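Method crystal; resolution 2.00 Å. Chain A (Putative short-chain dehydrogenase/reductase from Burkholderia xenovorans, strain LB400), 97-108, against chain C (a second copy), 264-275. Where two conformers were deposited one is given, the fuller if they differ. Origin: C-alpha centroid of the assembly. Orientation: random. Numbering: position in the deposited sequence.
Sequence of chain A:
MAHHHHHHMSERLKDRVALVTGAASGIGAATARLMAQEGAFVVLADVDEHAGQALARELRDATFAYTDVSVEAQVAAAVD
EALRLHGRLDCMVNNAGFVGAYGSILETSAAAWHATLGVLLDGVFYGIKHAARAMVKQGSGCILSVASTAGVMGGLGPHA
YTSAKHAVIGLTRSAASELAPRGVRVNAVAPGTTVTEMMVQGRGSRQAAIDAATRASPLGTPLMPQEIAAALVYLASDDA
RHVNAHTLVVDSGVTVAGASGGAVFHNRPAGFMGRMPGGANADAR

Chain A 97-108: GFVGAYGSILET
Chain C 264-275: VFHNRPAGFMGR

What holds the two stretches together? Strands 100-102 of chain A and 271-273 of chain C run antiparallel, their directions 145° apart, and exchange four backbone hydrogen bonds. Gly A100 N gives to Met C273 O (2.8 Å) and Met C273 N to Gly A100 O (2.9 Å); Tyr A102 N gives to Gly C271 O (2.9 Å) and Gly C271 N to Tyr A102 O (2.8 Å). Between these pairs Ala A101 faces Phe C272, CA to CA 4.3 Å, without hydrogen bonds.

How does water extend the bonding? One water links Tyr A102 OH (2.8 Å) to Phe C272 O (2.9 Å). Two more join Gly A103 O to His C266 ND1 and Gly A103 N to Phe C265 O, tying the 3-10 segment 264-267 to the residue that follows the strand.

Why so many glycines? Gly A100 (phi/psi 88/-135) lays its CA over the Phe C272 ring, 3.9 Å from the centroid; at these angles a CB would be jammed against the carbonyl O of Val A99 and crowded by Phe A98 CE1. Gly C271 (-151/-173) sets its CA 3.6 Å from the Tyr A102 centroid; a CB would strike Tyr A102 CZ. At Gly A103 (96/-170) one would hit Ala C270 CA.

Which side chains meet? Phe A98 and Phe C272, both chi1 t, meet obliquely, CZ to CZ 3.4 Å. Tyr A102 (chi1 p) brings CE2 to Met C273 CB at 3.8 Å, while Val A99 CG2 meets extended Met C273 at CE, also 3.8 Å.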

# COMPACT_ATOMS: atom_id res chain seq x y z
N GLY A 97 24.30 -7.71 4.35
CA GLY A 97 24.32 -8.00 2.93
C GLY A 97 24.07 -9.48 2.68
O GLY A 97 25.01 -10.24 2.44
N PHE A 98 22.81 -9.89 2.74
CA PHE A 98 22.48 -11.31 2.87
C PHE A 98 21.09 -11.54 2.31
O PHE A 98 20.18 -10.74 2.56
CB PHE A 98 22.55 -11.72 4.35
CG PHE A 98 22.24 -13.17 4.62
CD1 PHE A 98 20.94 -13.58 4.87
CD2 PHE A 98 23.26 -14.11 4.66
CE1 PHE A 98 20.66 -14.92 5.13
CE2 PHE A 98 22.98 -15.44 4.91
CZ PHE A 98 21.68 -15.84 5.15
N VAL A 99 20.92 -12.65 1.58
CA VAL A 99 19.65 -13.01 0.97
C VAL A 99 19.10 -14.32 1.55
O VAL A 99 17.94 -14.39 1.95
CB VAL A 99 19.76 -13.11 -0.57
CG1 VAL A 99 18.42 -13.50 -1.16
CG2 VAL A 99 20.22 -11.77 -1.15
N GLY A 100 19.91 -15.37 1.54
CA GLY A 100 19.51 -16.63 2.15
C GLY A 100 18.76 -17.51 1.18
O GLY A 100 19.17 -17.66 0.03
N ALA A 101 17.66 -18.09 1.64
CA ALA A 101 16.94 -19.10 0.88
C ALA A 101 16.32 -18.52 -0.39
O ALA A 101 15.76 -17.42 -0.38
CB ALA A 101 15.84 -19.71 1.74
N TYR A 102 16.39 -19.29 -1.49
CA TYR A 102 15.72 -18.93 -2.74
C TYR A 102 15.09 -20.16 -3.38
O TYR A 102 15.37 -21.31 -3.01
CB TYR A 102 16.70 -18.23 -3.72
CG TYR A 102 17.86 -19.09 -4.14
CD1 TYR A 102 17.74 -20.05 -5.13
CD2 TYR A 102 19.10 -18.94 -3.52
CE1 TYR A 102 18.82 -20.84 -5.50
CE2 TYR A 102 20.18 -19.72 -3.87
CZ TYR A 102 20.05 -20.67 -4.86
OH TYR A 102 21.14 -21.44 -5.19
N GLY A 103 14.24 -19.91 -4.37
CA GLY A 103 13.49 -20.95 -5.05
C GLY A 103 12.08 -21.13 -4.48
O GLY A 103 11.59 -20.33 -3.69
N SER A 104 11.43 -22.21 -4.92
CA SER A 104 10.01 -22.42 -4.69
C SER A 104 9.67 -22.63 -3.21
O SER A 104 10.39 -23.32 -2.48
CB SER A 104 9.51 -23.62 -5.49
OG SER A 104 8.16 -23.88 -5.16
N ILE A 105 8.54 -22.06 -2.78
CA ILE A 105 8.12 -22.30 -1.40
C ILE A 105 7.83 -23.78 -1.19
O ILE A 105 7.96 -24.30 -0.07
CB ILE A 105 6.90 -21.43 -1.04
CG1 ILE A 105 6.75 -21.35 0.49
CG2 ILE A 105 5.65 -21.97 -1.74
CD1 ILE A 105 5.76 -20.35 0.96
N LEU A 106 7.48 -24.51 -2.26
CA LEU A 106 7.20 -25.94 -2.14
C LEU A 106 8.41 -26.74 -1.69
O LEU A 106 8.24 -27.84 -1.14
CB LEU A 106 6.72 -26.52 -3.48
CG LEU A 106 5.58 -25.83 -4.22
CD1 LEU A 106 5.13 -26.66 -5.42
CD2 LEU A 106 4.44 -25.59 -3.30
N GLU A 107 9.62 -26.23 -1.91
CA GLU A 107 10.84 -27.00 -1.66
C GLU A 107 11.79 -26.30 -0.70
O GLU A 107 12.94 -26.73 -0.56
CB GLU A 107 11.56 -27.29 -2.99
CG GLU A 107 10.74 -28.10 -3.99
CD GLU A 107 10.43 -29.50 -3.50
OE1 GLU A 107 11.35 -30.16 -2.96
OE2 GLU A 107 9.27 -29.93 -3.65
N THR A 108 11.36 -25.24 -0.04
CA THR A 108 12.23 -24.54 0.89
C THR A 108 12.29 -25.35 2.19
O THR A 108 11.25 -25.67 2.77
CB THR A 108 11.72 -23.12 1.12
OG1 THR A 108 11.78 -22.40 -0.11
CG2 THR A 108 12.58 -22.41 2.15
N VAL C 264 8.92 -14.73 -11.56
CA VAL C 264 9.29 -16.05 -12.04
C VAL C 264 10.50 -16.60 -11.30
O VAL C 264 10.76 -17.80 -11.36
CB VAL C 264 9.57 -16.04 -13.56
CG1 VAL C 264 8.47 -15.29 -14.32
CG2 VAL C 264 10.94 -15.45 -13.86
N PHE C 265 11.26 -15.74 -10.59
CA PHE C 265 12.42 -16.22 -9.84
C PHE C 265 12.03 -17.20 -8.72
O PHE C 265 12.89 -17.95 -8.26
CB PHE C 265 13.23 -15.05 -9.28
CG PHE C 265 12.45 -14.17 -8.35
CD1 PHE C 265 11.71 -13.11 -8.84
CD2 PHE C 265 12.47 -14.40 -6.98
CE1 PHE C 265 11.00 -12.29 -7.97
CE2 PHE C 265 11.77 -13.59 -6.13
CZ PHE C 265 11.03 -12.53 -6.63
N HIS C 266 10.78 -17.16 -8.25
CA HIS C 266 10.35 -18.13 -7.25
C HIS C 266 10.42 -19.56 -7.78
O HIS C 266 10.54 -20.50 -6.99
CB HIS C 266 8.93 -17.84 -6.77
CG HIS C 266 8.81 -16.63 -5.92
ND1 HIS C 266 9.67 -16.37 -4.87
CD2 HIS C 266 7.94 -15.58 -5.96
CE1 HIS C 266 9.33 -15.23 -4.29
NE2 HIS C 266 8.29 -14.73 -4.94
N ASN C 267 10.33 -19.75 -9.09
CA ASN C 267 10.31 -21.10 -9.65
C ASN C 267 11.70 -21.68 -9.89
O ASN C 267 11.80 -22.81 -10.37
CB ASN C 267 9.50 -21.12 -10.94
CG ASN C 267 8.07 -20.75 -10.69
OD1 ASN C 267 7.42 -21.32 -9.82
ND2 ASN C 267 7.56 -19.78 -11.45
N ARG C 268 12.75 -20.95 -9.57
CA ARG C 268 14.09 -21.50 -9.66
C ARG C 268 14.22 -22.69 -8.70
O ARG C 268 13.46 -22.80 -7.72
CB ARG C 268 15.12 -20.41 -9.34
N PRO C 269 15.16 -23.60 -8.95
CA PRO C 269 15.39 -24.68 -7.98
C PRO C 269 15.75 -24.12 -6.61
O PRO C 269 16.54 -23.18 -6.50
CB PRO C 269 16.54 -25.49 -8.60
CG PRO C 269 17.04 -24.68 -9.78
CD PRO C 269 15.92 -23.78 -10.19
N ALA C 270 15.13 -24.67 -5.58
CA ALA C 270 15.39 -24.23 -4.21
C ALA C 270 16.87 -24.30 -3.88
O ALA C 270 17.54 -25.30 -4.17
CB ALA C 270 14.58 -25.06 -3.22
N GLY C 271 17.40 -23.22 -3.32
CA GLY C 271 18.80 -23.15 -2.93
C GLY C 271 19.01 -22.20 -1.77
O GLY C 271 18.03 -21.68 -1.21
N PHE C 272 20.27 -21.94 -1.42
CA PHE C 272 20.59 -21.02 -0.33
C PHE C 272 21.83 -20.23 -0.71
O PHE C 272 22.83 -20.80 -1.14
CB PHE C 272 20.81 -21.77 0.98
CG PHE C 272 20.95 -20.86 2.17
CD1 PHE C 272 22.21 -20.43 2.58
CD2 PHE C 272 19.84 -20.42 2.85
CE1 PHE C 272 22.34 -19.58 3.69
CE2 PHE C 272 19.95 -19.58 3.94
CZ PHE C 272 21.21 -19.15 4.36
N MET C 273 21.75 -18.91 -0.57
CA MET C 273 22.84 -18.01 -0.95
C MET C 273 23.24 -17.16 0.25
O MET C 273 22.41 -16.44 0.80
CB MET C 273 22.43 -17.13 -2.13
CG MET C 273 23.32 -15.92 -2.37
SD MET C 273 22.51 -14.65 -3.37
CE MET C 273 23.32 -13.17 -2.79
N GLY C 274 24.51 -17.24 0.64
CA GLY C 274 25.03 -16.47 1.75
C GLY C 274 25.62 -17.37 2.82
O GLY C 274 25.83 -18.57 2.62
N ARG C 275 25.90 -16.76 3.98
CA ARG C 275 26.52 -17.47 5.10
C ARG C 275 25.50 -18.23 5.94
O ARG C 275 25.80 -19.27 6.52
CB ARG C 275 27.30 -16.49 5.98
O HOH W 1 23.65 -21.21 -3.89
O HOH W 2 11.68 -17.46 -3.44
O HOH W 3 13.83 -17.36 -5.51